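Local coordinates for protein 5-oxoprolinase subunit C (Escherichia coli, PDB 5DUD) that forms part of the 5-oxoprolinase that cleaves 5-oxoproline to L-glutamate, coupled to hydrolysis of ATP to ADP and phosphate, at residues W198-Q203 / Q276-V281. Residues are numbered along the deposited sequence; the frame is centred on the assembly and turned at random.
Sequences WQLSSQ and QPIHFV
Trp198 and Ile278 form the hydrogen-bonded pair of a short antiparallel bridge. It joins strands 198-200 and 277-281 in the mixed sheet of the carboxyltransferase-like domain, in the cyclophilin-like clan. Trp198 N donates to Ile278 O at 2.9 Å. The N-H...O angle is 154°. The return bond, Ile278 N to Trp198 O, is weak. Gln199 and Pro277 follow as a non-hydrogen-bonded pair, with their side chains on the face opposite Trp198 and Ile278. The two short strands run antiparallel but are strongly splayed.

Trp198 buries the most surface here. Its CG stands beside the backbone N (chi1 -63°), on the side of the strand where Phe280 approaches. The indole crosses the Phe280 side chain at about a right angle. Its five-membered ring and the Phe280 ring are inclined obliquely, at 53°. An alanine at Trp198 would probably open a gap beside CD2 and CE2 of Phe280 and strip that part of the ring of its cover. Phe280 also stacks with Phe193 of helix 187-195. Ile278 sits on the same face as Trp198 and packs on Leu211 of strand 208-212 and Ile174 of strand 173-178. Its CD1 meets Leu200 CD1 at 3.9 Å. The closest apolar approach is Trp198 CD1 to Phe280 CD2, at 3.5 Å.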
# COMPACT_ATOMS: atom_id res chain seq x y z
N TRP A 198 15.87 2.72 -16.96
CA TRP A 198 15.43 1.57 -16.18
C TRP A 198 14.30 0.83 -16.88
O TRP A 198 13.25 1.42 -17.11
CB TRP A 198 14.98 2.04 -14.80
CG TRP A 198 16.11 2.66 -14.03
CD1 TRP A 198 16.49 3.97 -14.06
CD2 TRP A 198 17.14 1.95 -13.35
NE1 TRP A 198 17.66 4.13 -13.36
CE2 TRP A 198 18.09 2.91 -12.91
CE3 TRP A 198 17.35 0.61 -13.02
CZ2 TRP A 198 19.21 2.56 -12.16
CZ3 TRP A 198 18.47 0.26 -12.29
CH2 TRP A 198 19.38 1.23 -11.86
N GLN A 199 14.51 -0.46 -17.23
CA GLN A 199 13.50 -1.27 -17.92
C GLN A 199 12.55 -1.91 -16.91
O GLN A 199 13.00 -2.45 -15.91
CB GLN A 199 14.18 -2.36 -18.78
CG GLN A 199 13.31 -2.84 -19.95
CD GLN A 199 13.38 -4.32 -20.23
OE1 GLN A 199 14.19 -5.07 -19.68
NE2 GLN A 199 12.54 -4.78 -21.14
N LEU A 200 11.24 -1.96 -17.23
CA LEU A 200 10.26 -2.59 -16.34
C LEU A 200 10.33 -4.12 -16.48
O LEU A 200 10.50 -4.65 -17.59
CB LEU A 200 8.85 -2.05 -16.65
CG LEU A 200 7.76 -2.21 -15.56
CD1 LEU A 200 8.11 -1.43 -14.30
CD2 LEU A 200 6.38 -1.73 -16.07
N SER A 201 10.22 -4.83 -15.35
CA SER A 201 10.28 -6.29 -15.29
C SER A 201 8.88 -6.89 -15.17
O SER A 201 7.98 -6.27 -14.61
CB SER A 201 11.13 -6.74 -14.11
OG SER A 201 11.88 -7.90 -14.43
N SER A 202 8.72 -8.15 -15.63
CA SER A 202 7.46 -8.91 -15.57
C SER A 202 6.91 -9.11 -14.13
O SER A 202 5.71 -9.33 -13.99
CB SER A 202 7.64 -10.28 -16.23
OG SER A 202 8.59 -11.07 -15.54
N GLN A 203 7.77 -9.06 -13.10
CA GLN A 203 7.36 -9.19 -11.68
C GLN A 203 6.48 -8.02 -11.22
O GLN A 203 5.68 -8.18 -10.29
CB GLN A 203 8.60 -9.24 -10.78
CG GLN A 203 9.25 -10.61 -10.72
CD GLN A 203 8.59 -11.50 -9.69
OE1 GLN A 203 8.77 -11.31 -8.48
NE2 GLN A 203 7.79 -12.46 -10.12
N GLN A 276 8.91 -1.20 -21.92
CA GLN A 276 9.45 0.14 -22.18
C GLN A 276 10.31 0.67 -21.03
O GLN A 276 10.03 0.37 -19.87
CB GLN A 276 8.29 1.12 -22.44
CG GLN A 276 7.49 0.84 -23.72
CD GLN A 276 8.22 1.27 -24.97
OE1 GLN A 276 8.05 2.39 -25.46
NE2 GLN A 276 9.04 0.39 -25.53
N PRO A 277 11.33 1.51 -21.33
CA PRO A 277 12.19 2.05 -20.26
C PRO A 277 11.50 3.13 -19.42
O PRO A 277 10.40 3.58 -19.73
CB PRO A 277 13.38 2.61 -21.03
CG PRO A 277 12.85 2.97 -22.35
CD PRO A 277 11.79 1.96 -22.66
N ILE A 278 12.18 3.53 -18.32
CA ILE A 278 11.75 4.58 -17.38
C ILE A 278 12.96 5.44 -17.02
O ILE A 278 13.96 4.91 -16.54
CB ILE A 278 11.10 4.01 -16.08
CG1 ILE A 278 10.15 2.82 -16.35
CG2 ILE A 278 10.35 5.13 -15.32
CD1 ILE A 278 9.64 2.12 -15.10
N HIS A 279 12.86 6.77 -17.20
CA HIS A 279 13.95 7.70 -16.85
C HIS A 279 13.58 8.47 -15.60
O HIS A 279 12.44 8.91 -15.45
CB HIS A 279 14.24 8.68 -17.99
CG HIS A 279 14.65 8.03 -19.28
ND1 HIS A 279 13.73 7.80 -20.29
CD2 HIS A 279 15.86 7.58 -19.68
CE1 HIS A 279 14.41 7.22 -21.27
NE2 HIS A 279 15.69 7.08 -20.95
N PHE A 280 14.55 8.65 -14.69
CA PHE A 280 14.34 9.42 -13.47
C PHE A 280 14.96 10.81 -13.62
O PHE A 280 16.07 10.93 -14.14
CB PHE A 280 14.91 8.71 -12.24
CG PHE A 280 14.16 7.45 -11.84
CD1 PHE A 280 12.89 7.53 -11.30
CD2 PHE A 280 14.76 6.21 -11.96
CE1 PHE A 280 12.21 6.37 -10.92
CE2 PHE A 280 14.07 5.05 -11.58
CZ PHE A 280 12.80 5.14 -11.06
N VAL A 281 14.24 11.85 -13.18
CA VAL A 281 14.70 13.24 -13.23
C VAL A 281 14.93 13.71 -11.79
O VAL A 281 14.06 13.52 -10.94
CB VAL A 281 13.66 14.12 -13.97
CG1 VAL A 281 13.96 15.61 -13.79
CG2 VAL A 281 13.58 13.76 -15.45